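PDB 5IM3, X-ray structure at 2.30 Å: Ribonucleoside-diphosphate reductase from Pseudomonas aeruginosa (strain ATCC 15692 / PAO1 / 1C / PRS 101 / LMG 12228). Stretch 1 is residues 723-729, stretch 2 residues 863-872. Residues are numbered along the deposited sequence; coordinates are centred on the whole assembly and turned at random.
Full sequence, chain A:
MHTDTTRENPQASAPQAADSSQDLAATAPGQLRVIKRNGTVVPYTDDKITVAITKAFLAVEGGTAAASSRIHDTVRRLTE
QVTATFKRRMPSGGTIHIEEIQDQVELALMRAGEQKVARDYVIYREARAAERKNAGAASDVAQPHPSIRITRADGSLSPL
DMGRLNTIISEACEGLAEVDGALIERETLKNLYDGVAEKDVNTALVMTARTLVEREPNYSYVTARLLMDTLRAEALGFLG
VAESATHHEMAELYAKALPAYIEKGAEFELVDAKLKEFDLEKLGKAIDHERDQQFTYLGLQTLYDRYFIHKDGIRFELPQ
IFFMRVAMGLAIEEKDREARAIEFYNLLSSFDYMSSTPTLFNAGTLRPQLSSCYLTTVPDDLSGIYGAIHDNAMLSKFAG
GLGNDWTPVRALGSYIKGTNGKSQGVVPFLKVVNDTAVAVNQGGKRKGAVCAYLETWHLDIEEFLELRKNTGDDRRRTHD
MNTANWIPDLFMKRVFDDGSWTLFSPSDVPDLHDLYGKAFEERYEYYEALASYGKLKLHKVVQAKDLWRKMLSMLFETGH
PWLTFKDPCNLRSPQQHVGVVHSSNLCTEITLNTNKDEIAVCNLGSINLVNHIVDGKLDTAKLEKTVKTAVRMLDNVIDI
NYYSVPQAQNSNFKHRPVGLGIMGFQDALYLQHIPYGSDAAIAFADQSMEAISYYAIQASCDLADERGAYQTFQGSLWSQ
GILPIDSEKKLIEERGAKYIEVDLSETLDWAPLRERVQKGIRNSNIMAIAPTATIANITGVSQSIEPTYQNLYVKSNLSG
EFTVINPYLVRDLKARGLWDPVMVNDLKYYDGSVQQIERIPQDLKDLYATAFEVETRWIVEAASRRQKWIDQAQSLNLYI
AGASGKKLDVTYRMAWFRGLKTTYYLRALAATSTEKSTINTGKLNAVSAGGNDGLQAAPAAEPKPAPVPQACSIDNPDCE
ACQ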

# COMPACT_ATOMS: atom_id res chain seq x y z
N LEU A 723 -39.59 37.38 -10.15
CA LEU A 723 -39.79 35.99 -10.53
C LEU A 723 -38.49 35.23 -10.35
O LEU A 723 -37.46 35.84 -10.01
N PRO A 724 -38.47 33.91 -10.55
CA PRO A 724 -37.20 33.18 -10.41
C PRO A 724 -36.08 33.72 -11.28
O PRO A 724 -34.94 33.82 -10.82
N ILE A 725 -36.38 34.09 -12.53
CA ILE A 725 -35.34 34.63 -13.40
C ILE A 725 -34.75 35.90 -12.80
O ILE A 725 -33.55 36.17 -12.95
N ASP A 726 -35.57 36.69 -12.11
CA ASP A 726 -35.07 37.88 -11.42
C ASP A 726 -34.33 37.52 -10.13
O ASP A 726 -33.39 38.22 -9.75
N SER A 727 -34.74 36.44 -9.46
CA SER A 727 -34.00 35.97 -8.29
C SER A 727 -32.55 35.67 -8.63
O SER A 727 -31.64 35.97 -7.84
N GLU A 728 -32.31 35.06 -9.80
CA GLU A 728 -30.94 34.78 -10.22
C GLU A 728 -30.12 36.06 -10.32
O GLU A 728 -28.96 36.10 -9.90
N LYS A 729 -30.71 37.11 -10.90
CA LYS A 729 -29.98 38.36 -11.08
C LYS A 729 -29.56 38.96 -9.74
O LYS A 729 -28.40 39.35 -9.55
N ALA A 863 -28.53 21.44 -14.79
CA ALA A 863 -29.27 21.76 -13.57
C ALA A 863 -29.20 23.25 -13.26
O ALA A 863 -30.18 23.83 -12.79
N SER A 864 -28.06 23.88 -13.55
CA SER A 864 -27.93 25.32 -13.31
C SER A 864 -28.96 26.12 -14.08
O SER A 864 -29.54 27.08 -13.56
N ARG A 865 -29.21 25.75 -15.34
CA ARG A 865 -30.16 26.51 -16.15
C ARG A 865 -31.60 26.18 -15.81
O ARG A 865 -32.48 27.04 -15.95
N ARG A 866 -31.87 24.95 -15.38
CA ARG A 866 -33.21 24.64 -14.89
C ARG A 866 -33.52 25.42 -13.62
O ARG A 866 -34.64 25.90 -13.43
N GLN A 867 -32.51 25.59 -12.76
CA GLN A 867 -32.70 26.29 -11.49
C GLN A 867 -33.02 27.77 -11.68
O GLN A 867 -33.48 28.41 -10.73
N LYS A 868 -32.78 28.33 -12.86
CA LYS A 868 -33.10 29.73 -13.09
C LYS A 868 -34.60 29.97 -13.04
O LYS A 868 -35.05 31.08 -12.72
N TRP A 869 -35.39 28.95 -13.36
CA TRP A 869 -36.83 29.08 -13.47
C TRP A 869 -37.58 28.43 -12.32
O TRP A 869 -38.77 28.71 -12.15
N ILE A 870 -36.92 27.60 -11.53
CA ILE A 870 -37.56 26.88 -10.43
C ILE A 870 -37.46 27.74 -9.18
O ILE A 870 -36.39 28.28 -8.86
N ASP A 871 -38.58 27.89 -8.47
CA ASP A 871 -38.56 28.68 -7.24
C ASP A 871 -38.02 27.89 -6.05
O ASP A 871 -37.46 28.49 -5.13
N GLN A 872 -38.17 26.57 -6.04
CA GLN A 872 -37.56 25.72 -5.03
C GLN A 872 -36.24 25.17 -5.58
O GLN A 872 -35.44 25.97 -6.06

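The first turn of a helix packs here against the segment running from the end region of another helix, in a small van der Waals contact that buries 340 Å² in total and has no hydrogen bond across it. It illustrates a general principle: the start of a helix can carry its own local hydrogen bonds while its contact with a neighbour is made by packing.

The local hydrogen bonds are clear. Leu723 occupies the N-cap position, and Leu723 N donates to Asp726 OD2 at 3.3 Å. Leu723 O accepts hydrogen bonds from Ser727 N (2.8 Å) and Ser727 OG (3.2 Å), the m rotamer of the serine folding its hydroxyl back onto the N-cap carbonyl. Neither Asp726 nor Ser727 touches the other stretch.

Pro724 and Ile725 make the closest approach. The CA-to-CB bond of Pro724 points toward the second stretch, and its ring, puckered C-gamma exo, lies against backbone: Pro724 CG is 3.4 Å from Trp869 O and 4.2 Å from Asp871 N. The main chains also come close, with Ile725 N 3.3 Å from Lys868 O, but the angle is too poor for a hydrogen bond. Pro724 O, likewise 3.3 Å from Lys868 O, faces a second acceptor and can gain nothing from it.

Ile725 and Trp869 supply the main side-chain pairing. The CA-to-CB bond of the tryptophan points away, yet with chi1 in the m well and chi2 at 106° its indole comes back nearer to the helix. Ile725, with chi1 t and chi2 p, places Ile725 CD1 over the face of the six-membered ring of Trp869, 4.1 Å from the ring centroid and 29° off the normal, a CH-pi contact. Ile725 CB also approaches Trp869 CZ3 to 3.5 Å, so the isoleucine meets the indole with more than its terminal methyl. Trp869 NE1 finds its hydrogen bond elsewhere in the structure.

One turn further along, the CA-to-CB bond of Glu728 points toward the second stretch, with chi1 and chi2 both m. Glu728 OE1 lies 3.4 Å from Lys868 CG, so the contact is with the aliphatic part of the lysine. Lys868, m at chi1, starts sideways but its end leads away, and NZ is hydrogen-bonded elsewhere; no salt bridge forms. Glu728 OE1 is buried by the contact without a polar partner in the model.

Within the second stretch, Gln867, t then p, donates from Gln867 NE2 to Gln872 O at 2.8 Å, linking two parts of that segment.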

# COMPACT_ATOMS: atom_id res chain seq x y z
CB LEU A 723 -40.28 35.91 -11.98
CG LEU A 723 -41.43 36.84 -12.34
CD1 LEU A 723 -41.87 36.65 -13.78
CD2 LEU A 723 -42.60 36.63 -11.40
CB PRO A 724 -37.59 31.74 -10.79
CG PRO A 724 -39.01 31.64 -10.38
CD PRO A 724 -39.61 32.99 -10.66
CB ILE A 725 -35.90 34.88 -14.81
CG1 ILE A 725 -34.78 35.28 -15.78
CG2 ILE A 725 -36.99 35.95 -14.78
CD1 ILE A 725 -33.74 34.19 -16.00
CB ASP A 726 -36.23 38.83 -11.11
CG ASP A 726 -36.92 39.32 -12.37
OD1 ASP A 726 -36.22 39.76 -13.31
OD2 ASP A 726 -38.17 39.26 -12.43
CB SER A 727 -34.67 34.73 -7.70
OG SER A 727 -36.01 34.98 -7.32
CB GLU A 728 -30.93 34.05 -11.56
CG GLU A 728 -31.28 32.58 -11.49
CD GLU A 728 -30.10 31.71 -11.08
OE1 GLU A 728 -29.79 30.75 -11.80
OE2 GLU A 728 -29.49 32.00 -10.03
CB LYS A 729 -30.83 39.35 -11.87
CG LYS A 729 -31.02 38.97 -13.33
CD LYS A 729 -31.73 40.07 -14.11
CE LYS A 729 -31.68 39.80 -15.61
NZ LYS A 729 -32.24 40.93 -16.41
CB ALA A 863 -28.71 20.94 -12.40
CB SER A 864 -26.52 25.78 -13.68
OG SER A 864 -26.40 27.19 -13.54
CB ARG A 865 -29.89 26.28 -17.63
CG ARG A 865 -28.74 27.10 -18.16
CD ARG A 865 -27.97 26.31 -19.17
NE ARG A 865 -26.80 27.02 -19.67
CZ ARG A 865 -26.81 27.87 -20.70
NH1 ARG A 865 -27.94 28.13 -21.34
NH2 ARG A 865 -25.69 28.45 -21.09
CB ARG A 866 -33.35 23.13 -14.64
CG ARG A 866 -33.50 22.31 -15.91
CD ARG A 866 -33.80 20.85 -15.60
NE ARG A 866 -32.67 20.21 -14.93
CZ ARG A 866 -31.73 19.50 -15.55
NH1 ARG A 866 -31.78 19.31 -16.86
NH2 ARG A 866 -30.74 18.97 -14.85
CB GLN A 867 -31.45 26.14 -10.62
CG GLN A 867 -31.63 26.59 -9.17
CD GLN A 867 -32.80 25.92 -8.49
OE1 GLN A 867 -32.73 24.74 -8.13
NE2 GLN A 867 -33.89 26.66 -8.30
CB LYS A 868 -32.58 30.20 -14.43
CG LYS A 868 -31.16 29.77 -14.73
CD LYS A 868 -30.66 30.39 -16.03
CE LYS A 868 -31.59 30.12 -17.21
NZ LYS A 868 -31.11 30.78 -18.45
CB TRP A 869 -37.30 28.46 -14.80
CG TRP A 869 -36.46 28.91 -15.96
CD1 TRP A 869 -35.52 28.17 -16.63
CD2 TRP A 869 -36.47 30.20 -16.58
NE1 TRP A 869 -34.96 28.92 -17.63
CE2 TRP A 869 -35.52 30.17 -17.62
CE3 TRP A 869 -37.20 31.37 -16.36
CZ2 TRP A 869 -35.28 31.27 -18.44
CZ3 TRP A 869 -36.96 32.47 -17.17
CH2 TRP A 869 -36.01 32.41 -18.20
CB ILE A 870 -36.89 25.51 -10.23
CG1 ILE A 870 -37.05 24.67 -11.50
CG2 ILE A 870 -37.49 24.79 -9.03
CD1 ILE A 870 -36.24 23.39 -11.51
CB ASP A 871 -39.96 29.23 -6.92
CG ASP A 871 -41.07 28.22 -7.16
OD1 ASP A 871 -40.77 27.04 -7.40
OD2 ASP A 871 -42.25 28.63 -7.10
CB GLN A 872 -38.56 24.66 -4.58
CG GLN A 872 -39.89 25.22 -4.10
CD GLN A 872 -40.63 24.25 -3.19
OE1 GLN A 872 -40.10 23.82 -2.17
NE2 GLN A 872 -41.85 23.91 -3.57